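Local coordinates for protein cytochrome c XoxG (Methylobacterium extorquens, PDB 6ONQ) that binds heme c covalently and probably carries electrons in lanthanide-dependent methanol oxidation, at residues E43-V48 with K113-K117; E58-Y62 with E180-A186; G67-F71 with Y160-A165; P101-G105 with W171-R175. All blocks are in the same frame, centred on the assembly; numbering follows the deposited sequence.

Contact 1. Residues E43-V48 with K113-K117. With HEC (heme c), chain B.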
loop_
_atom_site.group_PDB
_atom_site.type_symbol
_atom_site.label_atom_id
_atom_site.label_comp_id
_atom_site.label_asym_id
_atom_site.label_seq_id
_atom_site.Cartn_x
_atom_site.Cartn_y
_atom_site.Cartn_z
ATOM N N GLU A 43 14.324 -9.119 -3.825
ATOM C CA GLU A 43 13.409 -9.648 -2.819
ATOM C C GLU A 43 11.983 -9.788 -3.349
ATOM O O GLU A 43 11.021 -9.673 -2.590
ATOM C CB GLU A 43 13.436 -8.783 -1.557
ATOM C CG GLU A 43 13.773 -9.567 -0.282
ATOM C CD GLU A 43 14.101 -8.672 0.905
ATOM O OE1 GLU A 43 15.078 -7.897 0.812
ATOM O OE2 GLU A 43 13.389 -8.750 1.933
ATOM N N ILE A 44 11.831 -10.065 -4.647
ATOM C CA ILE A 44 10.506 -10.266 -5.227
ATOM C C ILE A 44 9.899 -11.574 -4.729
ATOM O O ILE A 44 10.592 -12.594 -4.585
ATOM C CB ILE A 44 10.585 -10.240 -6.762
ATOM C CG1 ILE A 44 10.963 -8.838 -7.237
ATOM C CG2 ILE A 44 9.260 -10.692 -7.393
ATOM C CD1 ILE A 44 10.765 -8.616 -8.715
ATOM N N ASP A 45 8.590 -11.540 -4.456
ATOM C CA ASP A 45 7.789 -12.698 -4.058
ATOM C C ASP A 45 6.806 -12.948 -5.200
ATOM O O ASP A 45 5.761 -12.300 -5.285
ATOM C CB ASP A 45 7.085 -12.430 -2.723
ATOM C CG ASP A 45 6.263 -13.623 -2.211
ATOM O OD1 ASP A 45 5.616 -14.320 -3.024
ATOM O OD2 ASP A 45 6.242 -13.846 -0.973
ATOM N N GLU A 46 7.145 -13.887 -6.079
ATOM C CA GLU A 46 6.375 -14.037 -7.309
ATOM C C GLU A 46 4.906 -14.360 -7.066
ATOM O O GLU A 46 4.052 -13.743 -7.728
ATOM C CB GLU A 46 7.035 -15.088 -8.212
ATOM C CG GLU A 46 8.255 -14.568 -8.958
ATOM C CD GLU A 46 7.907 -13.520 -10.008
ATOM O OE1 GLU A 46 6.723 -13.450 -10.421
ATOM O OE2 GLU A 46 8.822 -12.764 -10.412
ATOM N N PRO A 47 4.539 -15.285 -6.172
ATOM C CA PRO A 47 3.103 -15.542 -5.959
ATOM C C PRO A 47 2.332 -14.324 -5.475
ATOM O O PRO A 47 1.213 -14.072 -5.946
ATOM C CB PRO A 47 3.109 -16.665 -4.916
ATOM C CG PRO A 47 4.440 -17.328 -5.084
ATOM C CD PRO A 47 5.388 -16.255 -5.453
ATOM N N VAL A 48 2.900 -13.560 -4.541
ATOM C CA VAL A 48 2.243 -12.342 -4.084
ATOM C C VAL A 48 2.195 -11.305 -5.199
ATOM O O VAL A 48 1.172 -10.644 -5.404
ATOM C CB VAL A 48 2.944 -11.794 -2.832
ATOM C CG1 VAL A 48 2.414 -10.418 -2.505
ATOM C CG2 VAL A 48 2.724 -12.729 -1.665
ATOM N N LYS A 113 5.533 -5.382 5.845
ATOM C CA LYS A 113 5.859 -5.876 4.510
ATOM C C LYS A 113 5.704 -7.387 4.438
ATOM O O LYS A 113 5.457 -7.930 3.360
ATOM C CB LYS A 113 7.269 -5.464 4.085
ATOM C CG LYS A 113 8.385 -5.975 4.972
ATOM C CD LYS A 113 9.611 -6.338 4.149
ATOM C CE LYS A 113 10.342 -7.539 4.735
ATOM N NZ LYS A 113 11.604 -7.841 3.992
ATOM N N ASP A 114 5.834 -8.079 5.574
ATOM C CA ASP A 114 5.550 -9.506 5.608
ATOM C C ASP A 114 4.074 -9.785 5.864
ATOM O O ASP A 114 3.574 -10.851 5.485
ATOM C CB ASP A 114 6.405 -10.191 6.678
ATOM C CG ASP A 114 7.882 -10.293 6.280
ATOM O OD1 ASP A 114 8.747 -10.231 7.186
ATOM O OD2 ASP A 114 8.184 -10.434 5.069
ATOM N N SER A 115 3.373 -8.838 6.495
ATOM C CA SER A 115 1.971 -9.033 6.852
ATOM C C SER A 115 1.099 -9.168 5.614
ATOM O O SER A 115 0.207 -10.024 5.554
ATOM C CB SER A 115 1.480 -7.862 7.710
ATOM O OG SER A 115 1.872 -8.002 9.066
ATOM N N LEU A 116 1.333 -8.337 4.622
ATOM C CA LEU A 116 0.458 -8.327 3.473
ATOM C C LEU A 116 0.789 -9.402 2.474
ATOM O O LEU A 116 0.351 -9.321 1.321
ATOM C CB LEU A 116 0.472 -6.944 2.838
ATOM C CG LEU A 116 -0.563 -6.196 3.671
ATOM C CD1 LEU A 116 -0.493 -4.738 3.478
ATOM C CD2 LEU A 116 -1.951 -6.696 3.331
ATOM N N LYS A 117 1.551 -10.407 2.892
ATOM C CA LYS A 117 1.573 -11.670 2.172
ATOM C C LYS A 117 0.401 -12.566 2.572
ATOM O O LYS A 117 -0.164 -13.245 1.710
ATOM C CB LYS A 117 2.903 -12.380 2.411
ATOM C CG LYS A 117 4.116 -11.551 2.032
ATOM C CD LYS A 117 5.410 -12.226 2.490
ATOM C CE LYS A 117 6.617 -11.308 2.330
ATOM N NZ LYS A 117 7.137 -11.334 0.937
HETATM FE FE HEC B . -0.467 -1.429 13.646
HETATM C CHA HEC B . -0.636 -4.839 14.130
HETATM C CHB HEC B . -1.270 -1.878 10.421
HETATM C CHC HEC B . -0.441 1.975 13.149
HETATM C CHD HEC B . 0.908 -1.025 16.749
HETATM N NA HEC B . -0.829 -3.057 12.501
HETATM C C1A HEC B . -0.952 -4.371 12.878
HETATM C C2A HEC B . -1.476 -5.129 11.751
HETATM C C3A HEC B . -1.645 -4.291 10.739
HETATM C C4A HEC B . -1.248 -2.994 11.196
HETATM C CMA HEC B . -2.154 -4.584 9.314
HETATM C CAA HEC B . -1.760 -6.638 11.724
HETATM C CBA HEC B . -0.404 -7.327 11.750
HETATM C CGA HEC B . -0.527 -8.799 11.494
HETATM O O1A HEC B . -1.384 -9.464 12.132
HETATM O O2A HEC B . 0.256 -9.303 10.657
HETATM N NB HEC B . -0.789 -0.170 12.113
HETATM C C1B HEC B . -1.104 -0.600 10.848
HETATM C C2B HEC B . -1.252 0.532 9.977
HETATM C C3B HEC B . -1.043 1.628 10.691
HETATM C C4B HEC B . -0.731 1.208 12.055
HETATM C CMB HEC B . -1.625 0.499 8.486
HETATM C CAB HEC B . -1.149 3.024 10.017
HETATM C CBB HEC B . -1.434 4.118 10.692
HETATM N NC HEC B . 0.164 0.179 14.754
HETATM C C1C HEC B . 0.004 1.504 14.374
HETATM C C2C HEC B . 0.392 2.316 15.508
HETATM C C3C HEC B . 0.777 1.514 16.508
HETATM C C4C HEC B . 0.635 0.137 16.055
HETATM C CMC HEC B . 0.394 3.860 15.558
HETATM C CAC HEC B . 1.263 2.055 17.884
HETATM C CBC HEC B . 2.260 1.461 18.533
HETATM N ND HEC B . 0.053 -2.691 15.131
HETATM C C1D HEC B . 0.576 -2.315 16.359
HETATM C C2D HEC B . 0.702 -3.519 17.165
HETATM C C3D HEC B . 0.268 -4.557 16.446
HETATM C C4D HEC B . -0.140 -4.063 15.150
HETATM C CMD HEC B . 1.232 -3.613 18.608
HETATM C CAD HEC B . 0.235 -6.028 16.903
HETATM C CBD HEC B . -1.119 -6.411 17.492
HETATM C CGD HEC B . -1.081 -7.867 17.891
HETATM O O1D HEC B . 0.036 -8.414 18.069
HETATM O O2D HEC B . -2.159 -8.490 18.040
#
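An N-cap residue can serve a second purpose, as D45 does at the start of helix 46-51, where it meets helix 112-118 of the cytochrome c domain. The approach begins at E43, an exposed and poorly ordered residue whose CA-to-CB bond points toward the other segment; its OE2 lies 2.9 Å from K113 NZ, a salt bridge made at the very tips of two long side chains. I44 points away and touches L37. At D45 the chain enters the helix: OD1 accepts from V48 N at 3.2 Å and nearly in line, the capping bond, while the second carboxylate oxygen forms a salt bridge with K117. That lysine has another partner, the carbonyl of A167 at the end of helix 156-167, so its ammonium group joins three elements. V48 supplies the apolar part, its CG2 lying 4.1 Å from K117 CB, where the two backbones are nearest. On helix 112-118, S115 takes no part in this surface contact but serves the heme pocket: its OG donates to heme propionate O2A at 2.6 Å. The bridge that shares the cap is longer than its neighbour at E43, with D45 OD2 and K117 NZ 3.3 Å apart.

Contact 2. Residues E58-Y62 with E180-A186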
loop_
_atom_site.group_PDB
_atom_site.type_symbol
_atom_site.label_atom_id
_atom_site.label_comp_id
_atom_site.label_asym_id
_atom_site.label_seq_id
_atom_site.Cartn_x
_atom_site.Cartn_y
_atom_site.Cartn_z
ATOM N N GLU A 58 -9.425 2.398 -13.251
ATOM C CA GLU A 58 -10.506 3.373 -13.164
ATOM C C GLU A 58 -9.876 4.684 -12.709
ATOM O O GLU A 58 -9.844 4.985 -11.512
ATOM C CB GLU A 58 -11.571 2.897 -12.203
ATOM C CG GLU A 58 -12.998 3.111 -12.655
ATOM C CD GLU A 58 -13.981 2.322 -11.806
ATOM O OE1 GLU A 58 -15.052 2.866 -11.456
ATOM O OE2 GLU A 58 -13.676 1.153 -11.484
ATOM N N ASP A 59 -9.331 5.436 -13.668
ATOM C CA ASP A 59 -8.820 6.779 -13.413
ATOM C C ASP A 59 -7.712 6.796 -12.361
ATOM O O ASP A 59 -7.955 7.158 -11.205
ATOM C CB ASP A 59 -9.967 7.696 -12.982
ATOM C CG ASP A 59 -9.763 9.132 -13.419
ATOM O OD1 ASP A 59 -10.029 10.050 -12.608
ATOM O OD2 ASP A 59 -9.343 9.343 -14.577
ATOM N N GLY A 60 -6.494 6.414 -12.744
ATOM C CA GLY A 60 -5.375 6.395 -11.823
ATOM C C GLY A 60 -5.432 5.343 -10.734
ATOM O O GLY A 60 -4.419 5.136 -10.046
ATOM N N LYS A 61 -6.574 4.681 -10.542
ATOM C CA LYS A 61 -6.734 3.614 -9.563
ATOM C C LYS A 61 -6.629 2.267 -10.267
ATOM O O LYS A 61 -7.340 2.020 -11.248
ATOM C CB LYS A 61 -8.089 3.713 -8.863
ATOM C CG LYS A 61 -8.165 4.683 -7.711
ATOM C CD LYS A 61 -9.434 5.530 -7.818
ATOM C CE LYS A 61 -9.277 6.895 -7.161
ATOM N NZ LYS A 61 -8.367 7.797 -7.915
ATOM N N TYR A 62 -5.769 1.398 -9.760
ATOM C CA TYR A 62 -5.624 0.062 -10.309
ATOM C C TYR A 62 -6.270 -0.972 -9.395
ATOM O O TYR A 62 -6.323 -0.805 -8.174
ATOM C CB TYR A 62 -4.152 -0.266 -10.530
ATOM C CG TYR A 62 -3.474 0.722 -11.435
ATOM C CD1 TYR A 62 -2.965 1.912 -10.934
ATOM C CD2 TYR A 62 -3.362 0.482 -12.796
ATOM C CE1 TYR A 62 -2.348 2.831 -11.757
ATOM C CE2 TYR A 62 -2.749 1.397 -13.629
ATOM C CZ TYR A 62 -2.246 2.575 -13.102
ATOM O OH TYR A 62 -1.628 3.501 -13.909
ATOM N N GLU A 180 2.955 9.012 -10.832
ATOM C CA GLU A 180 1.936 9.370 -11.804
ATOM C C GLU A 180 1.079 10.478 -11.215
ATOM O O GLU A 180 0.999 10.645 -9.996
ATOM C CB GLU A 180 1.072 8.161 -12.189
ATOM C CG GLU A 180 1.893 6.900 -12.484
ATOM C CD GLU A 180 1.069 5.698 -12.943
ATOM O OE1 GLU A 180 -0.186 5.740 -12.884
ATOM O OE2 GLU A 180 1.701 4.701 -13.373
ATOM N N ASP A 181 0.445 11.248 -12.094
ATOM C CA ASP A 181 -0.318 12.401 -11.635
ATOM C C ASP A 181 -1.450 11.971 -10.707
ATOM O O ASP A 181 -2.010 10.879 -10.835
ATOM C CB ASP A 181 -0.875 13.178 -12.827
ATOM C CG ASP A 181 0.179 14.030 -13.500
ATOM O OD1 ASP A 181 -0.181 15.073 -14.084
ATOM O OD2 ASP A 181 1.371 13.653 -13.440
ATOM N N LYS A 182 -1.770 12.837 -9.753
ATOM C CA LYS A 182 -2.895 12.585 -8.859
ATOM C C LYS A 182 -4.196 12.671 -9.646
ATOM O O LYS A 182 -4.480 13.718 -10.243
ATOM C CB LYS A 182 -2.910 13.578 -7.700
ATOM C CG LYS A 182 -3.991 13.288 -6.663
ATOM C CD LYS A 182 -3.971 14.290 -5.503
ATOM C CE LYS A 182 -4.878 13.839 -4.347
ATOM N NZ LYS A 182 -4.882 14.784 -3.178
ATOM N N PRO A 183 -5.001 11.616 -9.682
ATOM C CA PRO A 183 -6.246 11.657 -10.452
ATOM C C PRO A 183 -7.281 12.572 -9.820
ATOM O O PRO A 183 -7.234 12.891 -8.630
ATOM C CB PRO A 183 -6.720 10.203 -10.436
ATOM C CG PRO A 183 -6.073 9.614 -9.238
ATOM C CD PRO A 183 -4.751 10.292 -9.095
ATOM N N GLU A 184 -8.237 12.992 -10.657
ATOM C CA GLU A 184 -9.322 13.853 -10.197
ATOM C C GLU A 184 -10.297 13.101 -9.304
ATOM O O GLU A 184 -10.892 13.701 -8.398
ATOM C CB GLU A 184 -10.060 14.451 -11.395
ATOM C CG GLU A 184 -9.407 15.692 -11.976
ATOM C CD GLU A 184 -9.532 16.903 -11.062
ATOM O OE1 GLU A 184 -10.651 17.173 -10.572
ATOM O OE2 GLU A 184 -8.513 17.591 -10.842
ATOM N N SER A 185 -10.478 11.800 -9.553
ATOM C CA SER A 185 -11.318 10.970 -8.694
ATOM C C SER A 185 -10.891 11.079 -7.238
ATOM O O SER A 185 -11.724 11.250 -6.340
ATOM C CB SER A 185 -11.250 9.512 -9.150
ATOM O OG SER A 185 -11.177 9.422 -10.558
ATOM N N ALA A 186 -9.586 10.974 -6.988
ATOM C CA ALA A 186 -9.086 10.971 -5.619
ATOM C C ALA A 186 -9.379 12.287 -4.914
ATOM O O ALA A 186 -9.704 12.295 -3.723
ATOM C CB ALA A 186 -7.583 10.683 -5.609
#
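P183, at the N-cap of the C-terminal helix 184-193, packs against the tight beta-hairpin turn joining strands 56-58 and 61-63. K61, D59 and P183 lose most surface here. The lysine starts out sideways, then folds back so that NZ comes 3.2 Å from P183 CG and 3.5 Å from A186 N; it also makes a weak hydrogen bond to the carbonyl of D59 within its own turn. D59 spans the helix start: its backbone O sits 3.4 Å from P183 CB, and its carboxylate accepts from S185 in the first turn. Between them G60 has positive phi and presents bare backbone to the proline ring, CA to CG 4.2 Å; a CB there would clash with that ring. At the far end Y62 OH donates to E180 OE1 at 2.9 Å, tying the sheet to the segment leading into the helix. The shortest link is S185 OG to D59 OD1, a very short 2.4 Å hydrogen bond.

Contact 3. Residues G67-F71 with Y160-A165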
loop_
_atom_site.group_PDB
_atom_site.type_symbol
_atom_site.label_atom_id
_atom_site.label_comp_id
_atom_site.label_asym_id
_atom_site.label_seq_id
_atom_site.Cartn_x
_atom_site.Cartn_y
_atom_site.Cartn_z
ATOM N N GLY A 67 -10.907 -7.631 -7.699
ATOM C CA GLY A 67 -11.573 -6.378 -7.401
ATOM C C GLY A 67 -10.921 -5.530 -6.330
ATOM O O GLY A 67 -11.508 -4.518 -5.925
ATOM N N HIS A 68 -9.714 -5.899 -5.863
ATOM C CA HIS A 68 -9.083 -5.206 -4.759
ATOM C C HIS A 68 -7.979 -4.271 -5.253
ATOM O O HIS A 68 -7.383 -4.502 -6.309
ATOM C CB HIS A 68 -8.509 -6.222 -3.769
ATOM C CG HIS A 68 -9.553 -7.080 -3.128
ATOM N ND1 HIS A 68 -9.489 -8.457 -3.126
ATOM C CD2 HIS A 68 -10.698 -6.754 -2.482
ATOM C CE1 HIS A 68 -10.550 -8.941 -2.504
ATOM N NE2 HIS A 68 -11.297 -7.930 -2.100
ATOM N N PRO A 69 -7.700 -3.199 -4.512
ATOM C CA PRO A 69 -6.713 -2.217 -4.972
ATOM C C PRO A 69 -5.336 -2.836 -5.133
ATOM O O PRO A 69 -4.976 -3.791 -4.441
ATOM C CB PRO A 69 -6.714 -1.162 -3.860
ATOM C CG PRO A 69 -8.008 -1.328 -3.173
ATOM C CD PRO A 69 -8.347 -2.787 -3.258
ATOM N N THR A 70 -4.562 -2.273 -6.059
ATOM C CA THR A 70 -3.208 -2.745 -6.304
ATOM C C THR A 70 -2.367 -1.587 -6.815
ATOM O O THR A 70 -2.871 -0.490 -7.073
ATOM C CB THR A 70 -3.176 -3.924 -7.290
ATOM O OG1 THR A 70 -1.942 -4.619 -7.146
ATOM C CG2 THR A 70 -3.290 -3.458 -8.725
ATOM N N PHE A 71 -1.072 -1.850 -6.954
ATOM C CA PHE A 71 -0.101 -0.858 -7.373
ATOM C C PHE A 71 0.143 -0.926 -8.878
ATOM O O PHE A 71 -0.483 -1.697 -9.609
ATOM C CB PHE A 71 1.199 -1.062 -6.612
ATOM C CG PHE A 71 1.693 -2.469 -6.651
ATOM C CD1 PHE A 71 2.371 -2.948 -7.753
ATOM C CD2 PHE A 71 1.470 -3.321 -5.588
ATOM C CE1 PHE A 71 2.829 -4.244 -7.783
ATOM C CE2 PHE A 71 1.929 -4.618 -5.616
ATOM C CZ PHE A 71 2.607 -5.080 -6.714
ATOM N N TYR A 160 -2.855 0.299 1.951
ATOM C CA TYR A 160 -2.884 -1.076 1.455
ATOM C C TYR A 160 -2.018 -1.232 0.216
ATOM O O TYR A 160 -1.186 -2.143 0.134
ATOM C CB TYR A 160 -4.321 -1.499 1.153
ATOM C CG TYR A 160 -4.422 -2.922 0.657
ATOM C CD1 TYR A 160 -4.182 -3.995 1.511
ATOM C CD2 TYR A 160 -4.734 -3.201 -0.672
ATOM C CE1 TYR A 160 -4.257 -5.301 1.061
ATOM C CE2 TYR A 160 -4.814 -4.513 -1.131
ATOM C CZ TYR A 160 -4.573 -5.554 -0.255
ATOM O OH TYR A 160 -4.647 -6.858 -0.684
ATOM N N VAL A 161 -2.193 -0.340 -0.758
ATOM C CA VAL A 161 -1.453 -0.429 -2.016
ATOM C C VAL A 161 0.051 -0.380 -1.766
ATOM O O VAL A 161 0.803 -1.248 -2.219
ATOM C CB VAL A 161 -1.907 0.690 -2.965
ATOM C CG1 VAL A 161 -0.979 0.793 -4.133
ATOM C CG2 VAL A 161 -3.322 0.423 -3.433
ATOM N N TYR A 162 0.511 0.638 -1.046
ATOM C CA TYR A 162 1.934 0.762 -0.748
ATOM C C TYR A 162 2.471 -0.472 -0.014
ATOM O O TYR A 162 3.508 -1.035 -0.382
ATOM C CB TYR A 162 2.167 2.031 0.081
ATOM C CG TYR A 162 3.513 2.048 0.736
ATOM C CD1 TYR A 162 4.660 2.105 -0.026
ATOM C CD2 TYR A 162 3.644 1.966 2.113
ATOM C CE1 TYR A 162 5.889 2.093 0.553
ATOM C CE2 TYR A 162 4.886 1.961 2.699
ATOM C CZ TYR A 162 6.002 2.024 1.906
ATOM O OH TYR A 162 7.261 2.022 2.457
ATOM N N LEU A 163 1.787 -0.899 1.047
ATOM C CA LEU A 163 2.287 -2.050 1.785
ATOM C C LEU A 163 2.148 -3.341 0.981
ATOM O O LEU A 163 2.887 -4.301 1.220
ATOM C CB LEU A 163 1.560 -2.166 3.115
ATOM C CG LEU A 163 1.858 -1.183 4.238
ATOM C CD1 LEU A 163 0.796 -1.331 5.327
ATOM C CD2 LEU A 163 3.264 -1.411 4.789
ATOM N N ARG A 164 1.209 -3.384 0.033
ATOM C CA ARG A 164 1.156 -4.500 -0.901
ATOM C C ARG A 164 2.375 -4.512 -1.809
ATOM O O ARG A 164 2.939 -5.577 -2.089
ATOM C CB ARG A 164 -0.113 -4.423 -1.739
ATOM C CG ARG A 164 -0.825 -5.739 -1.860
ATOM C CD ARG A 164 -1.851 -5.712 -2.972
ATOM N NE ARG A 164 -2.065 -7.066 -3.460
ATOM C CZ ARG A 164 -3.107 -7.462 -4.177
ATOM N NH1 ARG A 164 -4.060 -6.603 -4.508
ATOM N NH2 ARG A 164 -3.186 -8.730 -4.559
ATOM N N ALA A 165 2.787 -3.339 -2.293
ATOM C CA ALA A 165 3.981 -3.266 -3.130
ATOM C C ALA A 165 5.228 -3.664 -2.359
ATOM O O ALA A 165 6.157 -4.238 -2.938
ATOM C CB ALA A 165 4.138 -1.862 -3.706
#
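The way a sheet strand packs against a helix is well illustrated where strand 69-74 of the four-stranded antiparallel sheet crosses helix 156-167, the C-terminal helix of the cytochrome c core. V161 forms the apolar centre, at the closest approach of the backbones: its CG2 meets P69 CB at 3.8 Å and its CG1 meets F71 CB, also at 3.8 Å, so the two methyls of one valine engage residues that flank T70. One turn further along the helix, F71 slides its ring against A165, CD2 to CB 3.6 Å, and CE2 reaches A165 CA at 3.5 Å. P69 also borders Y160, whose ring meets the proline carbonyl at its edge, CE2 to O 3.4 Å, and packs edge-to-face on Y121. Outward lies the polar edge. The CA-to-CB bond of T70 points away overall, though CB still touches the helix, and its hydroxyl is bonded to the carbonyl of A52. R164, buried one turn after Y160, has D64 as its strong partner in a salt bridge from NH1, which holds the guanidinium beside the strand. The same nitrogen also serves the backbone: R164 NH1 donates to P69 O at 3.0 Å.

Contact 4. Residues P101-G105 with W171-R175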
loop_
_atom_site.group_PDB
_atom_site.type_symbol
_atom_site.label_atom_id
_atom_site.label_comp_id
_atom_site.label_asym_id
_atom_site.label_seq_id
_atom_site.Cartn_x
_atom_site.Cartn_y
_atom_site.Cartn_z
ATOM N N PRO A 101 10.476 1.769 9.675
ATOM C CA PRO A 101 10.542 2.347 8.330
ATOM C C PRO A 101 10.257 1.299 7.269
ATOM O O PRO A 101 10.668 0.141 7.386
ATOM C CB PRO A 101 11.987 2.852 8.229
ATOM C CG PRO A 101 12.641 2.533 9.573
ATOM C CD PRO A 101 11.811 1.492 10.223
ATOM N N ASP A 102 9.540 1.716 6.227
ATOM C CA ASP A 102 9.281 0.875 5.062
ATOM C C ASP A 102 8.580 -0.430 5.423
ATOM O O ASP A 102 8.689 -1.414 4.687
ATOM C CB ASP A 102 10.583 0.571 4.312
ATOM C CG ASP A 102 11.248 1.821 3.777
ATOM O OD1 ASP A 102 10.851 2.270 2.675
ATOM O OD2 ASP A 102 12.159 2.350 4.460
ATOM N N GLY A 103 7.874 -0.460 6.550
ATOM C CA GLY A 103 7.244 -1.679 7.018
ATOM C C GLY A 103 8.197 -2.746 7.513
ATOM O O GLY A 103 7.877 -3.938 7.432
ATOM N N MET A 104 9.355 -2.353 8.041
ATOM C CA MET A 104 10.389 -3.309 8.409
ATOM C C MET A 104 10.202 -3.898 9.797
ATOM O O MET A 104 10.853 -4.899 10.114
ATOM C CB MET A 104 11.771 -2.654 8.318
ATOM C CG MET A 104 12.280 -2.541 6.900
ATOM S SD MET A 104 12.146 -4.115 6.028
ATOM C CE MET A 104 13.651 -4.945 6.545
ATOM N N GLY A 105 9.349 -3.314 10.625
ATOM C CA GLY A 105 9.123 -3.851 11.947
ATOM C C GLY A 105 9.895 -3.100 13.022
ATOM O O GLY A 105 10.837 -2.342 12.753
ATOM N N TRP A 171 8.488 -2.818 -4.589
ATOM C CA TRP A 171 9.076 -1.557 -4.191
ATOM C C TRP A 171 10.041 -1.839 -3.060
ATOM O O TRP A 171 9.755 -2.665 -2.190
ATOM C CB TRP A 171 8.030 -0.535 -3.742
ATOM C CG TRP A 171 8.643 0.802 -3.447
ATOM C CD1 TRP A 171 8.846 1.360 -2.219
ATOM C CD2 TRP A 171 9.160 1.740 -4.401
ATOM N NE1 TRP A 171 9.445 2.586 -2.351
ATOM C CE2 TRP A 171 9.650 2.841 -3.680
ATOM C CE3 TRP A 171 9.254 1.753 -5.795
ATOM C CZ2 TRP A 171 10.225 3.939 -4.303
ATOM C CZ3 TRP A 171 9.823 2.849 -6.410
ATOM C CH2 TRP A 171 10.296 3.928 -5.665
ATOM N N GLY A 172 11.176 -1.161 -3.077
ATOM C CA GLY A 172 12.199 -1.338 -2.069
ATOM C C GLY A 172 11.996 -0.452 -0.862
ATOM O O GLY A 172 10.874 -0.064 -0.518
ATOM N N ARG A 173 13.099 -0.126 -0.205
ATOM C CA ARG A 173 13.051 0.715 0.992
ATOM C C ARG A 173 13.493 2.139 0.694
ATOM O O ARG A 173 14.281 2.737 1.426
ATOM C CB ARG A 173 13.893 0.109 2.103
ATOM C CG ARG A 173 13.660 -1.361 2.316
ATOM C CD ARG A 173 14.417 -1.807 3.536
ATOM N NE ARG A 173 14.698 -0.659 4.388
ATOM C CZ ARG A 173 15.382 -0.721 5.524
ATOM N NH1 ARG A 173 15.861 -1.887 5.947
ATOM N NH2 ARG A 173 15.589 0.385 6.229
ATOM N N ALA A 174 12.968 2.698 -0.384
ATOM C CA ALA A 174 13.265 4.059 -0.789
ATOM C C ALA A 174 12.017 4.920 -0.667
ATOM O O ALA A 174 10.906 4.426 -0.475
ATOM C CB ALA A 174 13.798 4.083 -2.224
ATOM N N ARG A 175 12.217 6.225 -0.765
ATOM C CA ARG A 175 11.012 7.029 -0.915
ATOM C C ARG A 175 10.661 7.144 -2.398
ATOM O O ARG A 175 11.557 7.294 -3.237
ATOM C CB ARG A 175 11.222 8.418 -0.313
ATOM C CG ARG A 175 10.178 9.455 -0.687
ATOM C CD ARG A 175 10.607 10.833 -0.226
ATOM N NE ARG A 175 10.305 11.071 1.184
ATOM C CZ ARG A 175 9.156 11.578 1.627
ATOM N NH1 ARG A 175 8.188 11.903 0.771
ATOM N NH2 ARG A 175 8.972 11.759 2.928
#
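In this contact between two loops, with no hydrogen bond across it, side-chain conformation decides the fit, above all that of R173. From an m start at chi1 and an extended chi2, its chi3 of 21° lies between wells and bends the chain over the loop 101-105. The guanidinium thereby comes over M104, which lies on one of its faces, CG to NH1 3.8 Å. The methionine is m at all three chi angles, a curled form that also touches R166 and K113. D102 takes chi1 m and points toward the other segment: OD1 comes to 3.2 Å from R173 CA, and OD2 makes only a long salt bridge to R173 NE at 3.9 Å, so this ion pair is a loose one. Within its own segment W171 is t at chi1, and NE1 donates to A174 O at 3.0 Å, closing the loop on itself. The 101-105 loop is held by M104 N to P101 O at 2.9 Å. R166 of helix 156-167 bonds both loops, through the carbonyls of D102 and W171. The 101-105 loop, packed here on the segment after helix 156-167, follows the axial ligand H99, as in the class I cytochrome c fold.

Helix 156-167 forms part of contact 3 and touches residues of contacts 1 and 4. Contact 3 is the buried one, near the chain's centre and dominated by apolar side chains, with one hydrogen bond across it, from the buried R164. Contacts 1 and 4 lie at the surface and depend more on charge; they meet where K113 N probably bonds G103 O. L116 of contact 1 packs on L163 and Y160 of contact 3, while A165 and W171 link contact 3 to contact 4. Contact 2, partly buried, lies across the chain's centre from contacts 1 and 4; it shares the sheet with contact 3 through Y62 and T70, and mixes proline packing with hydrogen bonds.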